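Local coordinates for protein nickel-dependent hydrogenase large subunit (PDB 3MYR) that catalyses the oxidation of molecular hydrogen with an electron acceptor at a nickel-iron centre, and probably recycles hydrogen released by nitrogenase, at residues L278-C283 with K382-E387; Q325-H330 with D518-A523; K377-K382 with S510-G515. All coordinates share one frame; numbering follows the deposited sequence.

Contact 1. Residues L278-C283 with K382-E387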
ATOM      1  N   LEU B 278     -23.249  -7.396  -4.999  1.00 26.58           N
ATOM      2  CA  LEU B 278     -23.252  -8.479  -3.982  1.00 26.24           C
ATOM      3  C   LEU B 278     -24.292  -8.255  -2.896  1.00 26.78           C
ATOM      4  O   LEU B 278     -25.036  -9.202  -2.522  1.00 26.96           O
ATOM      5  CB  LEU B 278     -21.877  -8.642  -3.313  1.00 23.15           C
ATOM      6  CG  LEU B 278     -20.647  -9.024  -4.138  1.00 25.69           C
ATOM      7  CD1 LEU B 278     -19.355  -9.246  -3.217  1.00 22.41           C
ATOM      8  CD2 LEU B 278     -20.968 -10.295  -4.901  1.00 22.31           C
ATOM      9  N   GLY B 279     -24.316  -7.037  -2.339  1.00 25.63           N
ATOM     10  CA  GLY B 279     -25.224  -6.764  -1.248  1.00 26.32           C
ATOM     11  C   GLY B 279     -24.780  -7.291   0.146  1.00 26.54           C
ATOM     12  O   GLY B 279     -25.527  -7.121   1.109  1.00 26.16           O
ATOM     13  N   ASN B 280     -23.613  -7.923   0.252  1.00 24.27           N
ATOM     14  CA  ASN B 280     -23.116  -8.498   1.534  1.00 25.88           C
ATOM     15  C   ASN B 280     -21.808  -7.799   1.900  1.00 26.91           C
ATOM     16  O   ASN B 280     -20.994  -7.573   1.016  1.00 25.25           O
ATOM     17  CB  ASN B 280     -22.813  -9.979   1.351  1.00 25.70           C
ATOM     18  CG  ASN B 280     -24.007 -10.736   0.752  1.00 29.19           C
ATOM     19  OD1 ASN B 280     -25.172 -10.446   1.081  1.00 28.12           O
ATOM     20  ND2 ASN B 280     -23.727 -11.701  -0.096  1.00 26.43           N
ATOM     21  N   PHE B 281     -21.610  -7.468   3.180  1.00 26.32           N
ATOM     22  CA  PHE B 281     -20.454  -6.672   3.618  1.00 27.55           C
ATOM     23  C   PHE B 281     -19.881  -7.280   4.878  1.00 27.64           C
ATOM     24  O   PHE B 281     -20.620  -7.736   5.706  1.00 30.11           O
ATOM     25  CB  PHE B 281     -20.859  -5.216   3.855  1.00 23.48           C
ATOM     26  CG  PHE B 281     -21.399  -4.597   2.637  1.00 24.19           C
ATOM     27  CD1 PHE B 281     -22.744  -4.799   2.290  1.00 24.27           C
ATOM     28  CD2 PHE B 281     -20.549  -3.882   1.759  1.00 24.01           C
ATOM     29  CE1 PHE B 281     -23.279  -4.265   1.056  1.00 20.71           C
ATOM     30  CE2 PHE B 281     -21.058  -3.344   0.559  1.00 30.76           C
ATOM     31  CZ  PHE B 281     -22.408  -3.605   0.179  1.00 23.21           C
ATOM     32  N   LEU B 282     -18.565  -7.274   5.022  1.00 28.06           N
ATOM     33  CA  LEU B 282     -17.965  -7.898   6.164  1.00 25.83           C
ATOM     34  C   LEU B 282     -16.942  -6.946   6.817  1.00 27.24           C
ATOM     35  O   LEU B 282     -16.082  -6.366   6.116  1.00 23.05           O
ATOM     36  CB  LEU B 282     -17.303  -9.207   5.692  1.00 25.87           C
ATOM     37  CG  LEU B 282     -16.341  -9.931   6.628  1.00 25.60           C
ATOM     38  CD1 LEU B 282     -17.181 -10.613   7.727  1.00 26.91           C
ATOM     39  CD2 LEU B 282     -15.530 -10.948   5.848  1.00 20.96           C
ATOM     40  N   CYS B 283     -17.010  -6.867   8.163  1.00 27.37           N
ATOM     41  CA  CYS B 283     -16.034  -6.159   8.984  1.00 27.90           C
ATOM     42  C   CYS B 283     -15.556  -7.036  10.126  1.00 28.11           C
ATOM     43  O   CYS B 283     -16.372  -7.621  10.817  1.00 27.28           O
ATOM     44  CB  CYS B 283     -16.655  -4.918   9.632  1.00 27.49           C
ATOM     45  SG  CYS B 283     -17.225  -3.729   8.416  1.00 31.37           S
ATOM     46  N   LYS B 382     -19.163 -17.967   5.093  1.00 28.83           N
ATOM     47  CA  LYS B 382     -20.301 -18.928   5.096  1.00 30.21           C
ATOM     48  C   LYS B 382     -20.829 -19.183   3.664  1.00 31.29           C
ATOM     49  O   LYS B 382     -22.045 -19.144   3.413  1.00 31.00           O
ATOM     50  CB  LYS B 382     -21.428 -18.379   5.995  1.00 30.85           C
ATOM     51  CG  LYS B 382     -21.061 -18.354   7.502  1.00 31.82           C
ATOM     52  CD  LYS B 382     -22.280 -17.993   8.403  1.00 33.49           C
ATOM     53  CE  LYS B 382     -21.801 -17.843   9.842  1.00 32.78           C
ATOM     54  NZ  LYS B 382     -22.907 -17.462  10.823  1.00 39.27           N
ATOM     55  N   GLY B 383     -19.927 -19.374   2.707  1.00 29.45           N
ATOM     56  CA  GLY B 383     -20.345 -19.552   1.307  1.00 29.52           C
ATOM     57  C   GLY B 383     -20.699 -18.294   0.496  1.00 32.46           C
ATOM     58  O   GLY B 383     -20.869 -18.397  -0.684  1.00 35.47           O
ATOM     59  N   ARG B 384     -20.784 -17.111   1.095  1.00 30.72           N
ATOM     60  CA  ARG B 384     -21.146 -15.895   0.375  1.00 30.65           C
ATOM     61  C   ARG B 384     -19.934 -15.104  -0.037  1.00 28.70           C
ATOM     62  O   ARG B 384     -18.953 -15.030   0.702  1.00 29.86           O
ATOM     63  CB  ARG B 384     -22.069 -15.022   1.237  1.00 31.05           C
ATOM     64  CG  ARG B 384     -23.455 -15.744   1.315  1.00 38.28           C
ATOM     65  CD  ARG B 384     -24.280 -15.323   2.428  1.00 48.24           C
ATOM     66  NE  ARG B 384     -24.236 -16.379   3.412  1.00 59.29           N
ATOM     67  CZ  ARG B 384     -25.292 -16.966   3.960  1.00 55.80           C
ATOM     68  NH1 ARG B 384     -26.515 -16.570   3.646  1.00 58.49           N
ATOM     69  NH2 ARG B 384     -25.096 -17.929   4.840  1.00 54.07           N
ATOM     70  N   SER B 385     -20.016 -14.540  -1.226  1.00 28.11           N
ATOM     71  CA  SER B 385     -19.189 -13.437  -1.675  1.00 28.14           C
ATOM     72  C   SER B 385     -19.574 -12.214  -0.910  1.00 28.95           C
ATOM     73  O   SER B 385     -20.760 -11.917  -0.822  1.00 27.76           O
ATOM     74  CB  SER B 385     -19.417 -13.169  -3.148  1.00 27.39           C
ATOM     75  OG  SER B 385     -18.754 -14.162  -3.896  1.00 29.21           O
ATOM     76  N   VAL B 386     -18.570 -11.486  -0.385  1.00 26.07           N
ATOM     77  CA  VAL B 386     -18.845 -10.294   0.357  1.00 24.60           C
ATOM     78  C   VAL B 386     -17.923  -9.157  -0.135  1.00 23.67           C
ATOM     79  O   VAL B 386     -16.892  -9.406  -0.787  1.00 22.86           O
ATOM     80  CB  VAL B 386     -18.682 -10.528   1.923  1.00 23.36           C
ATOM     81  CG1 VAL B 386     -19.548 -11.637   2.421  1.00 26.91           C
ATOM     82  CG2 VAL B 386     -17.263 -10.890   2.240  1.00 22.90           C
ATOM     83  N   GLU B 387     -18.282  -7.930   0.227  1.00 22.65           N
ATOM     84  CA  GLU B 387     -17.431  -6.775  -0.036  1.00 22.83           C
ATOM     85  C   GLU B 387     -16.850  -6.294   1.304  1.00 23.35           C
ATOM     86  O   GLU B 387     -17.579  -6.275   2.328  1.00 23.19           O
ATOM     87  CB  GLU B 387     -18.214  -5.633  -0.671  1.00 21.09           C
ATOM     88  CG  GLU B 387     -17.402  -4.318  -0.672  1.00 20.53           C
ATOM     89  CD  GLU B 387     -17.986  -3.215  -1.555  1.00 26.63           C
ATOM     90  OE1 GLU B 387     -17.594  -2.016  -1.396  1.00 27.40           O
ATOM     91  OE2 GLU B 387     -18.876  -3.529  -2.385  1.00 28.31           O
TER
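The phenyl ring of Phe281 lies alongside the extended side chain of Glu387, both pointing the same way, with ring atom CE2 3.7 Å from Glu387 CD. Ring and carboxylate planes are turned 51° apart. Glu387 CG stands anti to its own backbone N, which starts the chain along the ring. The carboxylate is buried, but OE1 forms a salt bridge with Arg429, so its charge probably has a compensating mate.

The backbones of the same two residues are bridged. Glu387 N donates to Asn280 O at 2.8 Å, and Glu387 O accepts from Leu282 N at 3.0 Å; bonding to the residues before and after Phe281 is the pattern of a parallel bridge. The touching parts run 79° apart, and a single bridge is all that forms.

The amide of Asn280 reaches further back along the loop. Its ND2 donates to Ser385 O at 3.1 Å, nearly straight at 169° and in the amide plane, while OD1 accepts from Asp307 N. Held at both ends, the amide has its flip fixed.

Van der Waals contacts fill in around these bonds. Leu278 CD1 presses on the Val386 carbonyl carbon at 3.4 Å, and its CD2 meets Ser385 CB at 3.7 Å. Leu282 CB touches Val386 CG2 at 3.8 Å, and both side chains also rest against Trp512.

Phe281 pairs through its backbone with Ile305, so the arrangement is that of a two-stranded antiparallel sheet, 281-288 with 300-305, whose other edge docks the loop leading into helix 390-399.

Contact 2. Residues Q325-H330 with D518-A523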
ATOM      1  N   GLN B 325     -13.564 -19.222   4.663  1.00 24.10           N
ATOM      2  CA  GLN B 325     -12.782 -20.222   3.943  1.00 25.99           C
ATOM      3  C   GLN B 325     -12.286 -19.646   2.667  1.00 25.50           C
ATOM      4  O   GLN B 325     -12.983 -18.823   2.087  1.00 25.06           O
ATOM      5  CB  GLN B 325     -13.662 -21.440   3.554  1.00 25.50           C
ATOM      6  CG  GLN B 325     -14.418 -22.084   4.704  1.00 27.90           C
ATOM      7  CD  GLN B 325     -15.390 -23.166   4.216  1.00 36.04           C
ATOM      8  OE1 GLN B 325     -15.147 -24.304   4.464  1.00 38.99           O
ATOM      9  NE2 GLN B 325     -16.505 -22.787   3.554  1.00 41.85           N
ATOM     10  N   GLU B 326     -11.169 -20.164   2.163  1.00 23.60           N
ATOM     11  CA  GLU B 326     -10.710 -19.719   0.861  1.00 23.53           C
ATOM     12  C   GLU B 326     -10.782 -20.868  -0.119  1.00 24.85           C
ATOM     13  O   GLU B 326     -10.318 -22.010   0.196  1.00 25.42           O
ATOM     14  CB  GLU B 326      -9.269 -19.226   0.927  1.00 23.60           C
ATOM     15  CG  GLU B 326      -9.092 -17.956   1.786  1.00 23.34           C
ATOM     16  CD  GLU B 326      -7.648 -17.485   1.849  1.00 26.70           C
ATOM     17  OE1 GLU B 326      -7.379 -16.425   1.220  1.00 26.21           O
ATOM     18  OE2 GLU B 326      -6.798 -18.148   2.524  1.00 28.81           O
ATOM     19  N   PHE B 327     -11.293 -20.538  -1.297  1.00 23.00           N
ATOM     20  CA  PHE B 327     -11.515 -21.527  -2.361  1.00 25.14           C
ATOM     21  C   PHE B 327     -10.543 -21.245  -3.493  1.00 23.80           C
ATOM     22  O   PHE B 327     -10.021 -20.103  -3.635  1.00 23.59           O
ATOM     23  CB  PHE B 327     -12.969 -21.458  -2.872  1.00 21.76           C
ATOM     24  CG  PHE B 327     -13.975 -22.020  -1.906  1.00 26.81           C
ATOM     25  CD1 PHE B 327     -14.407 -23.373  -2.017  1.00 27.69           C
ATOM     26  CD2 PHE B 327     -14.504 -21.235  -0.892  1.00 24.36           C
ATOM     27  CE1 PHE B 327     -15.391 -23.901  -1.116  1.00 27.20           C
ATOM     28  CE2 PHE B 327     -15.475 -21.737   0.016  1.00 26.79           C
ATOM     29  CZ  PHE B 327     -15.926 -23.092  -0.095  1.00 28.25           C
ATOM     30  N   VAL B 328     -10.272 -22.296  -4.275  1.00 24.92           N
ATOM     31  CA  VAL B 328      -9.336 -22.223  -5.364  1.00 25.30           C
ATOM     32  C   VAL B 328      -9.898 -22.849  -6.650  1.00 27.42           C
ATOM     33  O   VAL B 328      -9.146 -23.151  -7.556  1.00 28.92           O
ATOM     34  CB  VAL B 328      -7.975 -22.756  -5.019  1.00 22.69           C
ATOM     35  CG1 VAL B 328      -7.371 -21.953  -3.833  1.00 26.08           C
ATOM     36  CG2 VAL B 328      -8.024 -24.310  -4.715  1.00 25.68           C
ATOM     37  N   ASN B 329     -11.222 -22.973  -6.740  1.00 28.49           N
ATOM     38  CA  ASN B 329     -11.842 -23.578  -7.937  1.00 28.35           C
ATOM     39  C   ASN B 329     -11.426 -22.815  -9.191  1.00 29.08           C
ATOM     40  O   ASN B 329     -11.498 -23.383 -10.253  1.00 26.36           O
ATOM     41  CB  ASN B 329     -13.360 -23.448  -7.907  1.00 28.09           C
ATOM     42  CG  ASN B 329     -13.960 -23.874  -6.588  1.00 32.25           C
ATOM     43  OD1 ASN B 329     -14.022 -23.076  -5.652  1.00 33.89           O
ATOM     44  ND2 ASN B 329     -14.505 -25.106  -6.542  1.00 30.61           N
ATOM     45  N   HIS B 330     -11.119 -21.503  -9.073  1.00 25.60           N
ATOM     46  CA  HIS B 330     -10.678 -20.708 -10.246  1.00 25.69           C
ATOM     47  C   HIS B 330      -9.389 -19.914  -9.962  1.00 25.85           C
ATOM     48  O   HIS B 330      -9.212 -18.826 -10.494  1.00 25.77           O
ATOM     49  CB  HIS B 330     -11.782 -19.758 -10.701  1.00 26.67           C
ATOM     50  CG  HIS B 330     -12.894 -20.458 -11.420  1.00 28.59           C
ATOM     51  ND1 HIS B 330     -14.097 -20.773 -10.818  1.00 32.53           N
ATOM     52  CD2 HIS B 330     -12.946 -20.981 -12.673  1.00 21.99           C
ATOM     53  CE1 HIS B 330     -14.876 -21.394 -11.697  1.00 30.38           C
ATOM     54  NE2 HIS B 330     -14.207 -21.525 -12.829  1.00 33.17           N
ATOM     55  N   ASP B 518     -15.931 -18.933  -7.422  1.00 28.82           N
ATOM     56  CA  ASP B 518     -15.813 -20.138  -6.601  1.00 30.09           C
ATOM     57  C   ASP B 518     -16.485 -21.301  -7.339  1.00 31.54           C
ATOM     58  O   ASP B 518     -16.765 -21.197  -8.534  1.00 30.97           O
ATOM     59  CB  ASP B 518     -16.444 -19.940  -5.188  1.00 28.52           C
ATOM     60  CG  ASP B 518     -17.955 -19.671  -5.246  1.00 30.76           C
ATOM     61  OD1 ASP B 518     -18.610 -20.008  -6.268  1.00 30.60           O
ATOM     62  OD2 ASP B 518     -18.495 -19.041  -4.308  1.00 30.71           O
ATOM     63  N   GLY B 519     -16.677 -22.428  -6.667  1.00 33.24           N
ATOM     64  CA  GLY B 519     -17.216 -23.637  -7.355  1.00 36.22           C
ATOM     65  C   GLY B 519     -18.664 -23.557  -7.821  1.00 38.13           C
ATOM     66  O   GLY B 519     -19.093 -24.380  -8.623  1.00 37.03           O
ATOM     67  N   ARG B 520     -19.415 -22.578  -7.302  1.00 38.80           N
ATOM     68  CA  ARG B 520     -20.828 -22.387  -7.665  1.00 41.76           C
ATOM     69  C   ARG B 520     -20.915 -21.332  -8.780  1.00 41.68           C
ATOM     70  O   ARG B 520     -22.006 -20.847  -9.083  1.00 41.76           O
ATOM     71  CB  ARG B 520     -21.675 -21.926  -6.438  1.00 42.68           C
ATOM     72  CG  ARG B 520     -21.837 -22.927  -5.229  1.00 51.94           C
ATOM     73  CD  ARG B 520     -20.453 -23.569  -4.722  1.00 66.82           C
ATOM     74  NE  ARG B 520     -20.003 -23.110  -3.379  1.00 72.82           N
ATOM     75  CZ  ARG B 520     -18.733 -22.937  -2.947  1.00 73.23           C
ATOM     76  NH1 ARG B 520     -18.580 -22.445  -1.718  1.00 71.08           N
ATOM     77  NH2 ARG B 520     -17.631 -23.181  -3.715  1.00 66.68           N
ATOM     78  N   GLY B 521     -19.766 -20.925  -9.346  1.00 39.33           N
ATOM     79  CA  GLY B 521     -19.753 -19.849 -10.325  1.00 38.02           C
ATOM     80  C   GLY B 521     -20.076 -18.476  -9.691  1.00 38.09           C
ATOM     81  O   GLY B 521     -20.357 -17.510 -10.416  1.00 36.26           O
ATOM     82  N   GLN B 522     -20.021 -18.364  -8.353  1.00 35.54           N
ATOM     83  CA  GLN B 522     -20.355 -17.105  -7.684  1.00 32.89           C
ATOM     84  C   GLN B 522     -19.174 -16.119  -7.813  1.00 30.95           C
ATOM     85  O   GLN B 522     -18.055 -16.406  -7.402  1.00 28.85           O
ATOM     86  CB  GLN B 522     -20.641 -17.375  -6.221  1.00 34.57           C
ATOM     87  CG  GLN B 522     -21.276 -16.249  -5.503  1.00 37.60           C
ATOM     88  CD  GLN B 522     -21.454 -16.521  -4.000  1.00 47.42           C
ATOM     89  OE1 GLN B 522     -22.017 -15.687  -3.280  1.00 53.46           O
ATOM     90  NE2 GLN B 522     -20.882 -17.602  -3.512  1.00 43.43           N
ATOM     91  N   ALA B 523     -19.449 -14.959  -8.396  1.00 29.34           N
ATOM     92  CA  ALA B 523     -18.441 -13.947  -8.718  1.00 28.87           C
ATOM     93  C   ALA B 523     -17.974 -13.223  -7.454  1.00 27.69           C
ATOM     94  O   ALA B 523     -18.760 -13.097  -6.487  1.00 27.39           O
ATOM     95  CB  ALA B 523     -19.042 -12.900  -9.760  1.00 25.52           C
TER
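Asp518 OD1, on a residue whose CB packs 4.0 Å from Asn329 OD1, is gripped by two backbone N-H groups: Arg520 N at 2.9 Å and Gln522 N at 3.0 Å. They come from opposite faces of the carboxylate plane, each more than 40° out of it. The bond from Arg520 N makes an Asx turn, which overlies the type I beta turn from Asp518 to Gly521. The second oxygen, OD2, takes Gln522 NE2 on its syn lone pair and also forms a salt bridge with Arg380 NE, so both ends of the carboxylate are tied down.

From the turn the side chain of Arg520 bends at chi2 and chi3 and comes back to Phe327. Its guanidinium sits over one face of the phenyl ring, with CZ 4.3 Å from the ring centroid and 26° off the ring normal, a cation-pi contact. The two planes are 59° apart, so the guanidinium is tipped edge-down rather than laid flat; NH1 is the nearest atom, 3.2 Å from Phe327 CZ. Asp518 CG lies over one face of the same guanidinium.

Asn329 packs its amide on the turn's backbone. ND2 is 3.2 Å from Gly519 CA, close enough that a CB at Gly519 would collide with it. OD1 approaches Gly519 N, but at a poor angle for a hydrogen bond. His330 brings its ring edge up to Asp518 O, with ND1 3.5 Å away.

The polar bonds therefore shape the turn itself, while the link to segment 325-330 rests on cation-pi attraction and van der Waals packing. With Arg380 and Arg520 close by, Asp518 would be expected to stay ionised.

Contact 3. Residues K377-K382 with S510-G515. With NFV (Ni-Fe oxidized active center), chain N.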
ATOM      1  N   LYS B 377      -6.627 -16.290  -4.306  1.00 22.55           N
ATOM      2  CA  LYS B 377      -7.633 -17.211  -3.739  1.00 22.03           C
ATOM      3  C   LYS B 377      -9.024 -16.524  -3.695  1.00 22.68           C
ATOM      4  O   LYS B 377      -9.114 -15.288  -3.808  1.00 21.40           O
ATOM      5  CB  LYS B 377      -7.221 -17.661  -2.346  1.00 22.35           C
ATOM      6  CG  LYS B 377      -5.938 -18.509  -2.329  1.00 21.91           C
ATOM      7  CD  LYS B 377      -5.583 -18.875  -0.906  1.00 21.45           C
ATOM      8  CE  LYS B 377      -4.279 -19.686  -0.905  1.00 20.99           C
ATOM      9  NZ  LYS B 377      -3.786 -19.947   0.518  1.00 22.53           N
ATOM     10  N   ALA B 378     -10.093 -17.332  -3.542  1.00 22.63           N
ATOM     11  CA  ALA B 378     -11.461 -16.820  -3.435  1.00 22.69           C
ATOM     12  C   ALA B 378     -12.058 -16.967  -2.025  1.00 22.38           C
ATOM     13  O   ALA B 378     -12.545 -18.043  -1.688  1.00 24.36           O
ATOM     14  CB  ALA B 378     -12.362 -17.487  -4.486  1.00 22.76           C
ATOM     15  N   PRO B 379     -11.969 -15.909  -1.199  1.00 21.95           N
ATOM     16  CA  PRO B 379     -12.438 -16.024   0.181  1.00 22.55           C
ATOM     17  C   PRO B 379     -13.958 -15.906   0.144  1.00 24.49           C
ATOM     18  O   PRO B 379     -14.502 -15.100  -0.623  1.00 24.41           O
ATOM     19  CB  PRO B 379     -11.810 -14.767   0.881  1.00 17.63           C
ATOM     20  CG  PRO B 379     -10.645 -14.441   0.032  1.00 19.28           C
ATOM     21  CD  PRO B 379     -11.217 -14.659  -1.383  1.00 19.62           C
ATOM     22  N   ARG B 380     -14.618 -16.672   0.994  1.00 23.80           N
ATOM     23  CA  ARG B 380     -16.082 -16.626   1.108  1.00 25.26           C
ATOM     24  C   ARG B 380     -16.427 -16.619   2.605  1.00 25.60           C
ATOM     25  O   ARG B 380     -15.693 -17.204   3.420  1.00 26.48           O
ATOM     26  CB  ARG B 380     -16.714 -17.877   0.427  1.00 24.91           C
ATOM     27  CG  ARG B 380     -16.526 -17.951  -1.116  1.00 24.34           C
ATOM     28  CD  ARG B 380     -17.215 -16.783  -1.771  1.00 24.00           C
ATOM     29  NE  ARG B 380     -17.091 -16.785  -3.245  1.00 27.63           N
ATOM     30  CZ  ARG B 380     -16.184 -16.087  -3.948  1.00 29.87           C
ATOM     31  NH1 ARG B 380     -15.234 -15.386  -3.335  1.00 27.98           N
ATOM     32  NH2 ARG B 380     -16.191 -16.118  -5.278  1.00 26.48           N
ATOM     33  N   TRP B 381     -17.550 -16.008   2.965  1.00 25.76           N
ATOM     34  CA  TRP B 381     -17.977 -15.965   4.361  1.00 26.13           C
ATOM     35  C   TRP B 381     -19.235 -16.807   4.425  1.00 28.15           C
ATOM     36  O   TRP B 381     -20.251 -16.427   3.811  1.00 26.87           O
ATOM     37  CB  TRP B 381     -18.277 -14.509   4.788  1.00 25.16           C
ATOM     38  CG  TRP B 381     -18.653 -14.418   6.266  1.00 29.28           C
ATOM     39  CD1 TRP B 381     -17.796 -14.500   7.343  1.00 26.40           C
ATOM     40  CD2 TRP B 381     -19.980 -14.306   6.822  1.00 27.15           C
ATOM     41  NE1 TRP B 381     -18.509 -14.419   8.511  1.00 29.99           N
ATOM     42  CE2 TRP B 381     -19.849 -14.333   8.226  1.00 27.90           C
ATOM     43  CE3 TRP B 381     -21.263 -14.167   6.265  1.00 27.12           C
ATOM     44  CZ2 TRP B 381     -20.955 -14.205   9.095  1.00 26.34           C
ATOM     45  CZ3 TRP B 381     -22.387 -14.086   7.130  1.00 28.29           C
ATOM     46  CH2 TRP B 381     -22.212 -14.119   8.538  1.00 31.01           C
ATOM     47  N   LYS B 382     -19.163 -17.967   5.093  1.00 28.83           N
ATOM     48  CA  LYS B 382     -20.301 -18.928   5.096  1.00 30.21           C
ATOM     49  C   LYS B 382     -20.829 -19.183   3.664  1.00 31.29           C
ATOM     50  O   LYS B 382     -22.045 -19.144   3.413  1.00 31.00           O
ATOM     51  CB  LYS B 382     -21.428 -18.379   5.995  1.00 30.85           C
ATOM     52  CG  LYS B 382     -21.061 -18.354   7.502  1.00 31.82           C
ATOM     53  CD  LYS B 382     -22.280 -17.993   8.403  1.00 33.49           C
ATOM     54  CE  LYS B 382     -21.801 -17.843   9.842  1.00 32.78           C
ATOM     55  NZ  LYS B 382     -22.907 -17.462  10.823  1.00 39.27           N
ATOM     56  N   SER B 510      -8.222  -7.002  -0.376  1.00 20.75           N
ATOM     57  CA  SER B 510      -8.359  -7.079  -1.822  1.00 21.68           C
ATOM     58  C   SER B 510      -8.423  -8.545  -2.249  1.00 21.97           C
ATOM     59  O   SER B 510      -8.925  -8.791  -3.318  1.00 21.14           O
ATOM     60  CB  SER B 510      -7.225  -6.345  -2.545  1.00 20.44           C
ATOM     61  OG  SER B 510      -7.426  -4.962  -2.362  1.00 23.23           O
ATOM     62  N   THR B 511      -7.988  -9.507  -1.406  1.00 21.30           N
ATOM     63  CA  THR B 511      -8.310 -10.937  -1.686  1.00 21.79           C
ATOM     64  C   THR B 511      -9.813 -11.144  -1.755  1.00 22.34           C
ATOM     65  O   THR B 511     -10.326 -11.675  -2.728  1.00 20.04           O
ATOM     66  CB  THR B 511      -7.670 -11.953  -0.677  1.00 23.20           C
ATOM     67  OG1 THR B 511      -6.332 -11.524  -0.390  1.00 19.42           O
ATOM     68  CG2 THR B 511      -7.624 -13.363  -1.312  1.00 18.87           C
ATOM     69  N   TRP B 512     -10.537 -10.708  -0.724  1.00 23.08           N
ATOM     70  CA  TRP B 512     -12.012 -10.761  -0.752  1.00 22.11           C
ATOM     71  C   TRP B 512     -12.563 -10.080  -1.988  1.00 23.23           C
ATOM     72  O   TRP B 512     -13.371 -10.683  -2.732  1.00 23.22           O
ATOM     73  CB  TRP B 512     -12.596  -9.996   0.485  1.00 19.61           C
ATOM     74  CG  TRP B 512     -12.372 -10.734   1.772  1.00 21.55           C
ATOM     75  CD1 TRP B 512     -11.397 -10.503   2.682  1.00 19.76           C
ATOM     76  CD2 TRP B 512     -13.173 -11.809   2.292  1.00 21.74           C
ATOM     77  NE1 TRP B 512     -11.546 -11.347   3.770  1.00 23.01           N
ATOM     78  CE2 TRP B 512     -12.620 -12.175   3.546  1.00 20.16           C
ATOM     79  CE3 TRP B 512     -14.315 -12.499   1.818  1.00 19.70           C
ATOM     80  CZ2 TRP B 512     -13.167 -13.205   4.352  1.00 19.77           C
ATOM     81  CZ3 TRP B 512     -14.859 -13.535   2.604  1.00 20.24           C
ATOM     82  CH2 TRP B 512     -14.293 -13.874   3.881  1.00 21.70           C
ATOM     83  N   ASN B 513     -12.230  -8.785  -2.170  1.00 20.63           N
ATOM     84  CA  ASN B 513     -12.959  -8.016  -3.208  1.00 21.16           C
ATOM     85  C   ASN B 513     -12.615  -8.418  -4.638  1.00 21.60           C
ATOM     86  O   ASN B 513     -13.471  -8.462  -5.529  1.00 21.84           O
ATOM     87  CB  ASN B 513     -12.668  -6.506  -3.012  1.00 21.40           C
ATOM     88  CG  ASN B 513     -13.295  -5.958  -1.732  1.00 23.21           C
ATOM     89  OD1 ASN B 513     -14.288  -6.493  -1.240  1.00 20.00           O
ATOM     90  ND2 ASN B 513     -12.766  -4.858  -1.239  1.00 20.39           N
ATOM     91  N   ALA B 514     -11.322  -8.648  -4.895  1.00 22.36           N
ATOM     92  CA  ALA B 514     -10.824  -8.855  -6.270  1.00 21.95           C
ATOM     93  C   ALA B 514     -10.759 -10.352  -6.651  1.00 22.92           C
ATOM     94  O   ALA B 514     -10.356 -10.727  -7.785  1.00 25.46           O
ATOM     95  CB  ALA B 514      -9.437  -8.264  -6.351  1.00 18.05           C
ATOM     96  N   GLY B 515     -10.999 -11.221  -5.684  1.00 21.54           N
ATOM     97  CA  GLY B 515     -10.754 -12.655  -5.877  1.00 20.44           C
ATOM     98  C   GLY B 515     -11.752 -13.205  -6.890  1.00 23.61           C
ATOM     99  O   GLY B 515     -12.796 -12.588  -7.151  1.00 23.96           O
TER
HETATM  100 FE   NFV N2005      -3.754  -3.704   1.796  1.00 16.26          FE
HETATM  101 NI   NFV N2005      -1.689  -2.913  -0.252  1.00 22.31          NI
HETATM  102  C1  NFV N2005      -4.033  -4.608   3.054  1.00 19.51           C
HETATM  103  O1  NFV N2005      -4.310  -5.283   4.056  1.00 13.88           O
HETATM  104  C2  NFV N2005      -4.899  -2.377   2.546  1.00 13.93           C
HETATM  105  N2  NFV N2005      -5.602  -1.561   3.037  1.00 15.96           N
HETATM  106  C3  NFV N2005      -5.161  -4.476   0.809  1.00 20.92           C
HETATM  107  N3  NFV N2005      -6.020  -4.978   0.190  1.00 16.89           N
HETATM  108  O4  NFV N2005      -3.447  -2.475   0.265  1.00 19.96           O
HETATM  109  O   HOH W   1     -13.629 -13.275  -4.347  1.00 16.47           O
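Pro379 and Trp512 meet in a CH-pi contact: Pro379 CB stands 3.5 Å from the centroid of the indole six-membered ring, over its face and 12° off the normal. Trp512 CG is anti to its carbonyl carbon (chi1 -71°), and the far end of the indole swings back toward the strand. There its edge meets the backbone, with CZ3 3.5 Å from Arg380 C and Trp381 N lying in the ring plane. An alanine at Trp512 would probably leave Pro379 CB without its aromatic platform and open a gap beside the Arg380-Trp381 peptide.

Van der Waals packing continues along the helix, which strand 378-381 crosses at 91°. Thr511 CG2 abuts Pro379 CG at a tight 3.5 Å and also touches Lys377 O, while Gly515 brings its CA against the same carbonyl.

The polar links run through Arg380. Its NH1 donates to Pro379 O at 2.8 Å, from above the carbonyl plane, and to a water at 2.8 Å that in turn donates to Trp512 O.

Near the N-terminal end of helix 509-514, Ser510 N and OG both donate to N3 of the nickel-iron centre, at 3.0 and 2.9 Å; OG also accepts from Cys555 N. A serine hydrogen-bonded in this way to a cyanide ligand of the iron is characteristic of the active-site pocket of [NiFe] hydrogenase large subunits.

In the fold
Contact 1 lies about 13 Å from contact 2, and contact 3 is about 9 Å from each, centre to centre. Along the chain the order is 278-283, 325-330, 377-387, 510-515 and 518-523, so contact 1 alternates with the other two. Contacts 1 and 3 share Lys382, where strand 378-381 passes into the loop before helix 390-399. Contacts 2 and 3 meet in the antiparallel pair 324-327 and 378-381, through Phe327 O and Ala378 N. Ser385 and Gly383 bond to the 518-523 loop, closing the circle. Distant pieces of sequence are thereby gathered on one side of the chain's centre, around helix 509-514, which reaches the nickel-iron site.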